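Local coordinates for quinoline 2-oxidoreductase large subunit (Pseudomonas putida, PDB 1T3Q), which carries the molybdenum centre and pterin cytosine dinucleotide of a molybdenum hydroxylase that oxidises quinoline at its 2-position, at residues A550-G555 and A628-S633; D485-R490 and A554-R559; N300-A305 and L315-I320; G189-G194 and E383-R388. One frame throughout, in Å; residues are numbered along the deposited sequence.

Contact 1 of 4, residues A550-G555 and A628-S633. With MCN (pterin cytosine dinucleotide), chain N.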
loop_
_atom_site.group_PDB
_atom_site.type_symbol
_atom_site.label_atom_id
_atom_site.label_comp_id
_atom_site.label_asym_id
_atom_site.label_seq_id
_atom_site.Cartn_x
_atom_site.Cartn_y
_atom_site.Cartn_z
ATOM N N ALA B 550 -10.598 8.599 -24.145
ATOM C CA ALA B 550 -12.056 8.557 -24.240
ATOM C C ALA B 550 -12.516 7.457 -25.194
ATOM O O ALA B 550 -13.414 6.687 -24.872
ATOM C CB ALA B 550 -12.586 9.908 -24.708
ATOM N N VAL B 551 -11.885 7.384 -26.360
ATOM C CA VAL B 551 -12.239 6.380 -27.361
ATOM C C VAL B 551 -11.918 4.959 -26.923
ATOM O O VAL B 551 -12.796 4.100 -26.896
ATOM C CB VAL B 551 -11.530 6.663 -28.704
ATOM C CG1 VAL B 551 -11.709 5.479 -29.655
ATOM C CG2 VAL B 551 -12.100 7.932 -29.327
ATOM N N ILE B 552 -10.654 4.718 -26.585
ATOM C CA ILE B 552 -10.215 3.401 -26.149
ATOM C C ILE B 552 -10.956 2.975 -24.891
ATOM O O ILE B 552 -11.325 1.808 -24.741
ATOM C CB ILE B 552 -8.695 3.392 -25.873
ATOM C CG1 ILE B 552 -7.933 3.689 -27.169
ATOM C CG2 ILE B 552 -8.275 2.052 -25.305
ATOM C CD1 ILE B 552 -8.152 2.646 -28.263
ATOM N N GLY B 553 -11.172 3.924 -23.986
ATOM C CA GLY B 553 -11.891 3.623 -22.764
ATOM C C GLY B 553 -13.323 3.243 -23.089
ATOM O O GLY B 553 -13.826 2.229 -22.606
ATOM N N ALA B 554 -13.982 4.053 -23.914
ATOM C CA ALA B 554 -15.364 3.772 -24.293
ATOM C C ALA B 554 -15.451 2.388 -24.925
ATOM O O ALA B 554 -16.295 1.571 -24.548
ATOM C CB ALA B 554 -15.875 4.833 -25.273
ATOM N N GLY B 555 -14.564 2.123 -25.877
ATOM C CA GLY B 555 -14.568 0.838 -26.555
ATOM C C GLY B 555 -14.288 -0.373 -25.681
ATOM O O GLY B 555 -15.035 -1.353 -25.737
ATOM N N ALA B 628 -12.106 -7.392 -21.849
ATOM C CA ALA B 628 -12.087 -7.347 -23.301
ATOM C C ALA B 628 -11.196 -6.231 -23.809
ATOM O O ALA B 628 -11.165 -5.139 -23.246
ATOM C CB ALA B 628 -13.508 -7.152 -23.837
ATOM N N THR B 629 -10.460 -6.509 -24.877
ATOM C CA THR B 629 -9.621 -5.488 -25.463
ATOM C C THR B 629 -10.414 -4.838 -26.589
ATOM O O THR B 629 -11.333 -5.450 -27.147
ATOM C CB THR B 629 -8.320 -6.071 -26.041
ATOM O OG1 THR B 629 -7.514 -5.001 -26.547
ATOM C CG2 THR B 629 -8.630 -7.047 -27.176
ATOM N N TYR B 630 -10.062 -3.600 -26.918
ATOM C CA TYR B 630 -10.733 -2.876 -27.988
ATOM C C TYR B 630 -9.726 -2.106 -28.821
ATOM O O TYR B 630 -8.732 -1.589 -28.306
ATOM C CB TYR B 630 -11.793 -1.926 -27.411
ATOM C CG TYR B 630 -12.270 -0.851 -28.368
ATOM C CD1 TYR B 630 -11.648 0.395 -28.405
ATOM C CD2 TYR B 630 -13.362 -1.068 -29.214
ATOM C CE1 TYR B 630 -12.098 1.403 -29.249
ATOM C CE2 TYR B 630 -13.822 -0.063 -30.066
ATOM C CZ TYR B 630 -13.184 1.172 -30.073
ATOM O OH TYR B 630 -13.646 2.185 -30.876
ATOM N N ASP B 631 -9.998 -2.037 -30.118
ATOM C CA ASP B 631 -9.134 -1.353 -31.065
ATOM C C ASP B 631 -10.059 -0.920 -32.204
ATOM O O ASP B 631 -10.697 -1.754 -32.834
ATOM C CB ASP B 631 -8.069 -2.349 -31.553
ATOM C CG ASP B 631 -6.959 -1.695 -32.357
ATOM O OD1 ASP B 631 -6.776 -0.464 -32.255
ATOM O OD2 ASP B 631 -6.251 -2.429 -33.082
ATOM N N PRO B 632 -10.178 0.393 -32.456
ATOM C CA PRO B 632 -11.063 0.821 -33.545
ATOM C C PRO B 632 -10.737 0.168 -34.884
ATOM O O PRO B 632 -9.580 -0.117 -35.182
ATOM C CB PRO B 632 -10.896 2.343 -33.560
ATOM C CG PRO B 632 -9.605 2.582 -32.824
ATOM C CD PRO B 632 -9.613 1.552 -31.751
ATOM N N SER B 633 -11.771 -0.061 -35.685
ATOM C CA SER B 633 -11.618 -0.708 -36.983
ATOM C C SER B 633 -11.087 0.219 -38.068
ATOM O O SER B 633 -10.744 -0.229 -39.164
ATOM C CB SER B 633 -12.962 -1.285 -37.424
ATOM O OG SER B 633 -13.933 -0.260 -37.519
HETATM N N1 MCN N . -13.364 13.800 -23.325
HETATM C C2 MCN N . -14.794 13.823 -23.234
HETATM N N3 MCN N . -15.422 13.552 -24.440
HETATM C C4 MCN N . -14.805 13.285 -25.657
HETATM C C5 MCN N . -13.337 13.288 -25.693
HETATM C C6 MCN N . -12.630 13.538 -24.541
HETATM O O2 MCN N . -15.350 14.085 -22.191
HETATM N N4 MCN N . -15.506 13.033 -26.742
HETATM C "C1'" MCN N . -12.612 14.062 -21.967
HETATM C C2D MCN N . -12.156 12.699 -21.272
HETATM O "O2'" MCN N . -12.222 12.836 -19.808
HETATM C "C3'" MCN N . -10.764 12.477 -21.828
HETATM C C4D MCN N . -10.166 13.860 -21.929
HETATM O O4D MCN N . -11.354 14.781 -22.115
HETATM O "O3'" MCN N . -9.996 11.618 -20.914
HETATM C "C5'" MCN N . -9.023 14.026 -22.970
HETATM O "O5'" MCN N . -9.533 13.508 -24.173
HETATM P PA MCN N . -8.852 12.366 -25.025
HETATM O O1A MCN N . -9.733 11.164 -24.885
HETATM O O2A MCN N . -8.597 13.012 -26.376
HETATM O O3A MCN N . -7.332 12.005 -24.571
HETATM P PB MCN N . -6.776 11.174 -23.320
HETATM O O1B MCN N . -6.047 9.992 -23.873
HETATM O O2B MCN N . -7.857 10.912 -22.313
HETATM O O3B MCN N . -5.746 12.191 -22.629
HETATM C C10 MCN N . -4.438 12.338 -23.120
HETATM C "C9'" MCN N . -4.415 13.653 -23.828
HETATM C "C8'" MCN N . -2.948 13.829 -24.284
HETATM S "S8'" MCN N . -2.358 12.604 -25.444
HETATM C "C7'" MCN N . -2.120 14.809 -23.915
HETATM S "S7'" MCN N . -0.422 14.983 -24.439
HETATM C "C6'" MCN N . -2.648 15.857 -22.878
HETATM C C7 MCN N . -4.146 15.981 -22.956
HETATM O "O9'" MCN N . -4.773 14.716 -22.826
HETATM N "N5'" MCN N . -2.030 15.453 -21.547
HETATM C C4A MCN N . -2.770 16.122 -20.493
HETATM N "N8'" MCN N . -4.657 16.867 -21.856
HETATM C C4B MCN N . -3.976 16.837 -20.603
HETATM N "N1'" MCN N . -4.668 17.475 -19.542
HETATM C "C2'" MCN N . -4.076 17.364 -18.330
HETATM N "N2'" MCN N . -4.688 17.968 -17.288
HETATM N "N3'" MCN N . -2.909 16.658 -18.119
HETATM C "C4'" MCN N . -2.158 15.970 -19.144
HETATM O "O4'" MCN N . -1.144 15.373 -18.876
#

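Contact 2 of 4, residues D485-R490 and A554-R559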
loop_
_atom_site.group_PDB
_atom_site.type_symbol
_atom_site.label_atom_id
_atom_site.label_comp_id
_atom_site.label_asym_id
_atom_site.label_seq_id
_atom_site.Cartn_x
_atom_site.Cartn_y
_atom_site.Cartn_z
ATOM N N ASP B 485 -5.575 -2.945 -25.659
ATOM C CA ASP B 485 -6.143 -2.174 -24.563
ATOM C C ASP B 485 -7.380 -2.844 -23.994
ATOM O O ASP B 485 -8.474 -2.745 -24.556
ATOM C CB ASP B 485 -6.495 -0.768 -25.044
ATOM C CG ASP B 485 -5.295 -0.025 -25.582
ATOM O OD1 ASP B 485 -5.007 -0.143 -26.793
ATOM O OD2 ASP B 485 -4.626 0.670 -24.788
ATOM N N SER B 486 -7.208 -3.523 -22.866
ATOM C CA SER B 486 -8.321 -4.223 -22.253
ATOM C C SER B 486 -8.864 -3.485 -21.040
ATOM O O SER B 486 -8.192 -2.641 -20.452
ATOM C CB SER B 486 -7.896 -5.636 -21.842
ATOM O OG SER B 486 -6.996 -5.611 -20.742
ATOM N N ALA B 487 -10.102 -3.805 -20.692
ATOM C CA ALA B 487 -10.757 -3.222 -19.533
ATOM C C ALA B 487 -11.503 -4.362 -18.882
ATOM O O ALA B 487 -11.870 -5.331 -19.546
ATOM C CB ALA B 487 -11.736 -2.133 -19.953
ATOM N N THR B 488 -11.710 -4.258 -17.576
ATOM C CA THR B 488 -12.443 -5.278 -16.865
ATOM C C THR B 488 -13.615 -4.590 -16.197
ATOM O O THR B 488 -13.497 -3.457 -15.727
ATOM C CB THR B 488 -11.570 -5.975 -15.800
ATOM O OG1 THR B 488 -10.495 -6.669 -16.448
ATOM C CG2 THR B 488 -12.395 -6.971 -15.006
ATOM N N VAL B 489 -14.753 -5.269 -16.193
ATOM C CA VAL B 489 -15.952 -4.734 -15.577
ATOM C C VAL B 489 -16.586 -5.832 -14.752
ATOM O O VAL B 489 -16.803 -6.945 -15.238
ATOM C CB VAL B 489 -16.971 -4.242 -16.635
ATOM C CG1 VAL B 489 -18.272 -3.835 -15.954
ATOM C CG2 VAL B 489 -16.400 -3.060 -17.394
ATOM N N ARG B 490 -16.858 -5.518 -13.491
ATOM C CA ARG B 490 -17.495 -6.456 -12.589
ATOM C C ARG B 490 -18.735 -5.801 -12.027
ATOM O O ARG B 490 -18.705 -4.637 -11.635
ATOM C CB ARG B 490 -16.576 -6.814 -11.411
ATOM C CG ARG B 490 -17.265 -7.667 -10.337
ATOM C CD ARG B 490 -16.319 -7.975 -9.176
ATOM N NE ARG B 490 -16.020 -6.779 -8.391
ATOM C CZ ARG B 490 -14.967 -6.649 -7.588
ATOM N NH1 ARG B 490 -14.098 -7.644 -7.457
ATOM N NH2 ARG B 490 -14.777 -5.519 -6.925
ATOM N N ALA B 554 -13.982 4.053 -23.914
ATOM C CA ALA B 554 -15.364 3.772 -24.293
ATOM C C ALA B 554 -15.451 2.388 -24.925
ATOM O O ALA B 554 -16.295 1.571 -24.548
ATOM C CB ALA B 554 -15.875 4.833 -25.273
ATOM N N GLY B 555 -14.564 2.123 -25.877
ATOM C CA GLY B 555 -14.568 0.838 -26.555
ATOM C C GLY B 555 -14.288 -0.373 -25.681
ATOM O O GLY B 555 -15.035 -1.353 -25.737
ATOM N N SER B 556 -13.224 -0.321 -24.875
ATOM C CA SER B 556 -12.874 -1.450 -24.013
ATOM C C SER B 556 -13.870 -1.642 -22.877
ATOM O O SER B 556 -14.322 -2.755 -22.618
ATOM C CB SER B 556 -11.458 -1.287 -23.434
ATOM O OG SER B 556 -11.330 -0.116 -22.648
ATOM N N ILE B 557 -14.202 -0.563 -22.182
ATOM C CA ILE B 557 -15.166 -0.682 -21.101
ATOM C C ILE B 557 -16.492 -1.122 -21.721
ATOM O O ILE B 557 -17.223 -1.924 -21.144
ATOM C CB ILE B 557 -15.324 0.661 -20.354
ATOM C CG1 ILE B 557 -14.032 0.963 -19.583
ATOM C CG2 ILE B 557 -16.514 0.601 -19.398
ATOM C CD1 ILE B 557 -13.999 2.342 -18.956
ATOM N N GLY B 558 -16.777 -0.611 -22.913
ATOM C CA GLY B 558 -18.000 -0.973 -23.609
ATOM C C GLY B 558 -18.083 -2.473 -23.815
ATOM O O GLY B 558 -19.060 -3.107 -23.421
ATOM N N ARG B 559 -17.046 -3.043 -24.422
ATOM C CA ARG B 559 -16.998 -4.482 -24.669
ATOM C C ARG B 559 -17.111 -5.315 -23.393
ATOM O O ARG B 559 -17.897 -6.258 -23.329
ATOM C CB ARG B 559 -15.690 -4.866 -25.372
ATOM C CG ARG B 559 -15.591 -4.511 -26.850
ATOM C CD ARG B 559 -14.590 -5.457 -27.528
ATOM N NE ARG B 559 -15.059 -6.840 -27.442
ATOM C CZ ARG B 559 -14.278 -7.919 -27.431
ATOM N NH1 ARG B 559 -14.828 -9.123 -27.350
ATOM N NH2 ARG B 559 -12.956 -7.809 -27.482
HETATM O O HOH W 1 -9.390 0.249 -20.732
#

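Contact 3 of 4, residues N300-A305 and L315-I320. With SO4 (sulfate ion), chain K.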
loop_
_atom_site.group_PDB
_atom_site.type_symbol
_atom_site.label_atom_id
_atom_site.label_comp_id
_atom_site.label_asym_id
_atom_site.label_seq_id
_atom_site.Cartn_x
_atom_site.Cartn_y
_atom_site.Cartn_z
ATOM N N ASN B 300 10.284 23.143 -41.602
ATOM C CA ASN B 300 9.412 22.768 -42.704
ATOM C C ASN B 300 9.514 23.781 -43.829
ATOM O O ASN B 300 9.049 24.914 -43.704
ATOM C CB ASN B 300 7.949 22.654 -42.251
ATOM C CG ASN B 300 7.709 21.458 -41.346
ATOM O OD1 ASN B 300 7.793 21.559 -40.118
ATOM N ND2 ASN B 300 7.426 20.313 -41.951
ATOM N N GLU B 301 10.156 23.372 -44.918
ATOM C CA GLU B 301 10.294 24.221 -46.087
ATOM C C GLU B 301 9.069 23.859 -46.907
ATOM O O GLU B 301 9.057 22.853 -47.616
ATOM C CB GLU B 301 11.576 23.876 -46.840
ATOM C CG GLU B 301 12.832 24.198 -46.058
ATOM C CD GLU B 301 14.083 23.665 -46.719
ATOM O OE1 GLU B 301 14.231 23.850 -47.945
ATOM O OE2 GLU B 301 14.921 23.068 -46.006
ATOM N N MET B 302 8.033 24.678 -46.787
ATOM C CA MET B 302 6.775 24.418 -47.460
ATOM C C MET B 302 6.455 25.376 -48.592
ATOM O O MET B 302 6.807 26.555 -48.553
ATOM C CB MET B 302 5.645 24.446 -46.427
ATOM C CG MET B 302 4.307 23.934 -46.932
ATOM S SD MET B 302 3.047 23.984 -45.636
ATOM C CE MET B 302 3.462 22.546 -44.695
ATOM N N GLY B 303 5.780 24.846 -49.607
ATOM C CA GLY B 303 5.391 25.647 -50.751
ATOM C C GLY B 303 3.979 25.257 -51.137
ATOM O O GLY B 303 3.631 24.080 -51.114
ATOM N N LEU B 304 3.160 26.247 -51.471
ATOM C CA LEU B 304 1.780 26.004 -51.867
ATOM C C LEU B 304 1.505 26.715 -53.183
ATOM O O LEU B 304 1.760 27.908 -53.320
ATOM C CB LEU B 304 0.822 26.523 -50.790
ATOM C CG LEU B 304 -0.685 26.393 -51.033
ATOM C CD1 LEU B 304 -1.082 24.924 -51.077
ATOM C CD2 LEU B 304 -1.440 27.104 -49.908
ATOM N N ALA B 305 1.007 25.969 -54.159
ATOM C CA ALA B 305 0.685 26.531 -55.465
ATOM C C ALA B 305 -0.835 26.572 -55.555
ATOM O O ALA B 305 -1.505 25.663 -55.076
ATOM C CB ALA B 305 1.259 25.653 -56.571
ATOM N N LEU B 315 1.159 21.024 -53.015
ATOM C CA LEU B 315 1.779 21.333 -51.738
ATOM C C LEU B 315 3.083 20.561 -51.645
ATOM O O LEU B 315 3.120 19.338 -51.801
ATOM C CB LEU B 315 0.864 20.958 -50.571
ATOM C CG LEU B 315 1.423 21.290 -49.178
ATOM C CD1 LEU B 315 0.294 21.372 -48.173
ATOM C CD2 LEU B 315 2.434 20.234 -48.754
ATOM N N GLU B 316 4.158 21.288 -51.390
ATOM C CA GLU B 316 5.470 20.679 -51.256
ATOM C C GLU B 316 5.966 20.929 -49.837
ATOM O O GLU B 316 5.793 22.025 -49.305
ATOM C CB GLU B 316 6.421 21.310 -52.269
ATOM C CG GLU B 316 7.848 20.825 -52.195
ATOM C CD GLU B 316 8.659 21.274 -53.397
ATOM O OE1 GLU B 316 8.614 22.480 -53.728
ATOM O OE2 GLU B 316 9.338 20.420 -54.010
ATOM N N ASN B 317 6.562 19.916 -49.215
ATOM C CA ASN B 317 7.083 20.094 -47.864
ATOM C C ASN B 317 8.272 19.209 -47.550
ATOM O O ASN B 317 8.199 17.985 -47.649
ATOM C CB ASN B 317 6.002 19.838 -46.811
ATOM C CG ASN B 317 6.444 20.261 -45.407
ATOM O OD1 ASN B 317 6.291 19.515 -44.440
ATOM N ND2 ASN B 317 6.984 21.468 -45.297
ATOM N N ARG B 318 9.370 19.848 -47.175
ATOM C CA ARG B 318 10.593 19.155 -46.790
ATOM C C ARG B 318 10.639 19.381 -45.282
ATOM O O ARG B 318 10.836 20.505 -44.820
ATOM C CB ARG B 318 11.799 19.799 -47.474
ATOM C CG ARG B 318 13.161 19.304 -47.011
ATOM C CD ARG B 318 14.255 20.056 -47.764
ATOM N NE ARG B 318 15.580 19.902 -47.169
ATOM C CZ ARG B 318 16.308 18.793 -47.227
ATOM N NH1 ARG B 318 15.847 17.723 -47.860
ATOM N NH2 ARG B 318 17.500 18.757 -46.649
ATOM N N SER B 319 10.424 18.316 -44.524
ATOM C CA SER B 319 10.392 18.406 -43.072
ATOM C C SER B 319 11.593 17.725 -42.426
ATOM O O SER B 319 11.874 16.561 -42.698
ATOM C CB SER B 319 9.092 17.772 -42.564
ATOM O OG SER B 319 8.923 17.960 -41.171
ATOM N N ILE B 320 12.294 18.453 -41.562
ATOM C CA ILE B 320 13.464 17.905 -40.884
ATOM C C ILE B 320 13.319 18.069 -39.375
ATOM O O ILE B 320 12.960 19.142 -38.892
ATOM C CB ILE B 320 14.756 18.615 -41.327
ATOM C CG1 ILE B 320 14.837 18.652 -42.855
ATOM C CG2 ILE B 320 15.968 17.878 -40.760
ATOM C CD1 ILE B 320 15.925 19.563 -43.389
HETATM S S SO4 K . 19.812 16.239 -48.120
HETATM O O1 SO4 K . 19.610 15.707 -49.483
HETATM O O2 SO4 K . 20.577 17.499 -48.189
HETATM O O3 SO4 K . 18.504 16.501 -47.499
HETATM O O4 SO4 K . 20.552 15.253 -47.309
#

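Contact 4 of 4, residues G189-G194 and E383-R388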
loop_
_atom_site.group_PDB
_atom_site.type_symbol
_atom_site.label_atom_id
_atom_site.label_comp_id
_atom_site.label_asym_id
_atom_site.label_seq_id
_atom_site.Cartn_x
_atom_site.Cartn_y
_atom_site.Cartn_z
ATOM N N GLY B 189 7.485 29.210 -47.638
ATOM C CA GLY B 189 8.049 29.627 -46.376
ATOM C C GLY B 189 9.005 28.596 -45.827
ATOM O O GLY B 189 8.888 27.398 -46.102
ATOM N N GLN B 190 9.978 29.074 -45.067
ATOM C CA GLN B 190 10.935 28.190 -44.432
ATOM C C GLN B 190 10.613 28.317 -42.950
ATOM O O GLN B 190 11.192 29.134 -42.230
ATOM C CB GLN B 190 12.360 28.634 -44.754
ATOM C CG GLN B 190 12.623 28.686 -46.256
ATOM C CD GLN B 190 14.083 28.898 -46.593
ATOM O OE1 GLN B 190 14.728 29.804 -46.064
ATOM N NE2 GLN B 190 14.612 28.066 -47.485
ATOM N N PHE B 191 9.645 27.518 -42.516
ATOM C CA PHE B 191 9.191 27.532 -41.135
ATOM C C PHE B 191 10.117 26.765 -40.209
ATOM O O PHE B 191 10.733 25.774 -40.597
ATOM C CB PHE B 191 7.774 26.965 -41.062
ATOM C CG PHE B 191 6.749 27.819 -41.762
ATOM C CD1 PHE B 191 6.066 28.812 -41.073
ATOM C CD2 PHE B 191 6.493 27.649 -43.120
ATOM C CE1 PHE B 191 5.141 29.629 -41.722
ATOM C CE2 PHE B 191 5.570 28.459 -43.784
ATOM C CZ PHE B 191 4.891 29.455 -43.081
ATOM N N SER B 192 10.211 27.234 -38.974
ATOM C CA SER B 192 11.057 26.587 -37.994
ATOM C C SER B 192 10.477 26.751 -36.600
ATOM O O SER B 192 9.992 27.823 -36.247
ATOM C CB SER B 192 12.461 27.187 -38.037
ATOM O OG SER B 192 13.275 26.617 -37.027
ATOM N N CYS B 193 10.505 25.677 -35.823
ATOM C CA CYS B 193 10.019 25.713 -34.453
ATOM C C CYS B 193 11.184 25.310 -33.571
ATOM O O CYS B 193 11.923 24.380 -33.898
ATOM C CB CYS B 193 8.872 24.725 -34.244
ATOM S SG CYS B 193 7.452 24.968 -35.336
ATOM N N GLY B 194 11.358 26.008 -32.455
ATOM C CA GLY B 194 12.438 25.656 -31.556
ATOM C C GLY B 194 11.982 24.533 -30.647
ATOM O O GLY B 194 10.816 24.141 -30.672
ATOM N N GLU B 383 -1.320 26.544 -42.504
ATOM C CA GLU B 383 -2.343 27.542 -42.225
ATOM C C GLU B 383 -1.819 28.957 -42.440
ATOM O O GLU B 383 -2.553 29.831 -42.895
ATOM C CB GLU B 383 -2.882 27.378 -40.803
ATOM C CG GLU B 383 -3.595 26.040 -40.559
ATOM C CD GLU B 383 -4.795 25.829 -41.481
ATOM O OE1 GLU B 383 -4.761 24.898 -42.319
ATOM O OE2 GLU B 383 -5.776 26.595 -41.368
ATOM N N THR B 384 -0.549 29.182 -42.121
ATOM C CA THR B 384 0.045 30.498 -42.312
ATOM C C THR B 384 0.163 30.815 -43.804
ATOM O O THR B 384 -0.081 31.942 -44.229
ATOM C CB THR B 384 1.439 30.586 -41.644
ATOM O OG1 THR B 384 1.285 30.522 -40.219
ATOM C CG2 THR B 384 2.135 31.892 -42.006
ATOM N N LEU B 385 0.533 29.817 -44.599
ATOM C CA LEU B 385 0.659 30.012 -46.042
ATOM C C LEU B 385 -0.716 30.176 -46.681
ATOM O O LEU B 385 -0.880 30.934 -47.634
ATOM C CB LEU B 385 1.392 28.828 -46.676
ATOM C CG LEU B 385 2.881 28.722 -46.335
ATOM C CD1 LEU B 385 3.484 27.499 -47.025
ATOM C CD2 LEU B 385 3.598 29.983 -46.787
ATOM N N ILE B 386 -1.705 29.466 -46.150
ATOM C CA ILE B 386 -3.065 29.562 -46.670
ATOM C C ILE B 386 -3.591 30.986 -46.473
ATOM O O ILE B 386 -4.222 31.555 -47.371
ATOM C CB ILE B 386 -3.992 28.543 -45.971
ATOM C CG1 ILE B 386 -3.640 27.129 -46.451
ATOM C CG2 ILE B 386 -5.454 28.881 -46.242
ATOM C CD1 ILE B 386 -4.457 26.020 -45.808
ATOM N N ASP B 387 -3.326 31.564 -45.303
ATOM C CA ASP B 387 -3.756 32.930 -45.013
ATOM C C ASP B 387 -3.032 33.908 -45.931
ATOM O O ASP B 387 -3.607 34.902 -46.373
ATOM C CB ASP B 387 -3.450 33.312 -43.556
ATOM C CG ASP B 387 -4.564 32.924 -42.591
ATOM O OD1 ASP B 387 -4.509 33.362 -41.418
ATOM O OD2 ASP B 387 -5.491 32.190 -42.988
ATOM N N ARG B 388 -1.761 33.630 -46.203
ATOM C CA ARG B 388 -0.962 34.489 -47.065
ATOM C C ARG B 388 -1.493 34.435 -48.493
ATOM O O ARG B 388 -1.522 35.448 -49.193
ATOM C CB ARG B 388 0.501 34.046 -47.051
ATOM C CG ARG B 388 1.446 35.008 -47.751
ATOM C CD ARG B 388 2.874 34.494 -47.705
ATOM N NE ARG B 388 3.336 34.295 -46.333
ATOM C CZ ARG B 388 4.447 33.643 -46.007
ATOM N NH1 ARG B 388 4.789 33.510 -44.734
ATOM N NH2 ARG B 388 5.213 33.114 -46.955
#

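Contact 1 of 4, residues A550-G555 and A628-S633
Gly555, on helix 549-576, and Tyr630, just past the end of strand 625-629, bring their CA atoms to 5.5 Å, the nearest backbone approach of the two segments. The helix stays regular here, Gly555 N bonding to Val551 O, while segment 628-633 leaves its strand after Thr629 and continues as loop. Tyr630 CB points at the helix, and CG, anti to the backbone N (chi1 163°), reaches the glycine. Gly555 CA then sits 3.3 Å from the centroid of the Tyr630 ring and 9° off its normal, a CH-pi contact over the face. A beta carbon built onto Gly555 would fall 2.1 Å from Tyr630 CD1, a clash. The opposite face carries Pro632 N, offset toward the rim. This helix opens at the cofactor: Ala550 N donates a nearly straight bond (2.8 Å, 163°) to the phosphate oxygen O1A of the pterin cytosine dinucleotide, a helix N-terminus that would probably stabilise the negative charge. Tyr630 OH is hydrogen-bonded to Leu733 O. An alanine at Tyr630 would probably strip the ring from over Gly555 CA and leave Leu733 O without that partner. Val551 CG1 lies 4.0 Å from Tyr630 OH. Ile552 CD1 meets Pro632 CD at 3.9 Å, their side chains at about a right angle.

Contact 2 of 4, residues D485-R490 and A554-R559
Ser556 on helix 549-576 faces Ala487 on strand 486-491, and its side chain can be followed outward. Ser556 CB comes first, 3.5 Å from Asp485 O just before the strand and about as close to Ala487 CB within it. OG follows, held between the backbone N and the carbonyl carbon (chi1 60°), and lies 3.4 Å from Ala487 CB. This hydroxyl is bonded to Ile552 O, one turn back in its own helix, and also receives a bond from a water at 2.8 Å from Ser556 OG. The same water donates to Ser486 O at 3.1 Å, so the strand and helix are bridged through solvent where no direct bond joins them. One residue on, the contact is apolar: Ala487 CB is 3.9 Å from Ile557 CG1. Val489 CG2 stands 4.2 Å from Ile557 CG2, the two side chains crossing at about a right angle. Ile557 also packs against Leu514 and Ala518 of helix 510-522. The CB atoms of Ala487 and Val489 are directed at the helix, those of Ser486 and Thr488 away, and Thr488 packs on Asn538 of the second subunit. With axes 6.8 Å apart and inclined by 41°, this is a helix laid on one face of a mixed sheet, an alpha/beta layer packing.

Contact 3 of 4, residues N300-A305 and L315-I320
An antiparallel beta hairpin formed by strands 298-306 and 312-322 holds this contact, its segment axes 4.6 Å apart and 178° from a parallel course. Glu301 with Arg318 and Gly303 with Glu316 are the hydrogen-bonded pairs, each closed by two backbone bonds; Gly303 N to Glu316 O measures 2.8 Å. The non-hydrogen-bonded pairs, Asn300 with Ser319, Met302 with Asn317 and Leu304 with Leu315, put their side chains on one face; Glu301, Glu316 and Arg318 occupy the other. On the Asn300 face, Asn300 ND2 donates to Asn317 OD1 over 2.8 Å, in the plane of the acceptor carbonyl and on a lone pair. The two amides are nearly coplanar, 13° apart. Met302 bends at chi3, and its CE ends 3.7 Å from Asn317 ND2. On the opposite face Glu301 and Arg318 run alongside in the same direction. They form a salt bridge whose hydrogen bond, Arg318 NE to Glu301 OE2 at 3.4 Å, is weak, although OE2 lies at the guanidinium edge, in its plane. A sulfate, probably from the crystallisation liquor, takes bonds from both terminal nitrogens, Arg318 NH2 to sulfate O3 being 2.6 Å. Strand 185-193 pairs with 298-306, and Met302 packs on helix 375-393, so the hairpin forms part of a mixed sheet flanked by a helix.

Contact 4 of 4, residues G189-G194 and E383-R388
Phe191 turns its ring edge to Thr384 and Leu385, joining strand 185-193 to helix 375-393 in a helix-on-sheet packing. The segment axes stay 10.5 Å apart at 146°, a spacing wide enough for the aromatic ring to fill. Phe191 CG is anti to the carbonyl carbon (chi1 -66°), with CB directed at the helix. The far rim of the ring makes the contact. Phe191 CE1 is 3.8 Å from Thr384 CG2, a methyl that lies in the plane of the ring. Across CZ from it, Phe191 CE2 is 3.7 Å from Leu385 CG, and the Leu385 methyl CD2 is likewise at the edge, in plane. Phe191 meets Thr384 at a slant, whereas Phe191 and Leu385 pass each other, heading opposite ways. Thr384 turns its hydroxyl to Ile380 O in the same helix. An alanine at Phe191 would probably open a gap between strand and helix, with Thr384 CG2 and the branch of Leu385 left without the ring edge they pack on. Gly189 makes room for this arrangement: a beta carbon built there would fall 2.5 Å from Phe191 CE2. Its backbone instead comes close to the leucine, Gly189 N to Leu385 CD2 being 4.1 Å. Arg388, one turn further along the helix, reaches back toward the strand, its NH1 in a salt bridge with Glu769 and its NH2 weakly bonded to Arg188 O. Leu385 CD2 sits under one face of that guanidinium, 3.5 Å from the plane of the Arg388 group and offset toward its rim.

The four contacts form two clusters. Contacts 1 and 2, centres 7 Å apart, share Ala554 and Gly555 on helix 549-576 and reach neighbouring strands, 625-629 and 486-491, of one sheet. Contacts 3 and 4, centres 9 Å apart, meet in another sheet, where strands 298-306 and 185-193 are neighbours; contact 3 is nested inside the chain loop that contact 4 closes. Both close before 485-490 begins. The clusters fall in two different molybdopterin cofactor-binding domains of the chain, and the centres of contacts 2 and 3 are about 42 Å apart. Contact 1, in the second domain, includes a residue bound to the cofactor, whereas contacts 3 and 4 join strands and helix in the first.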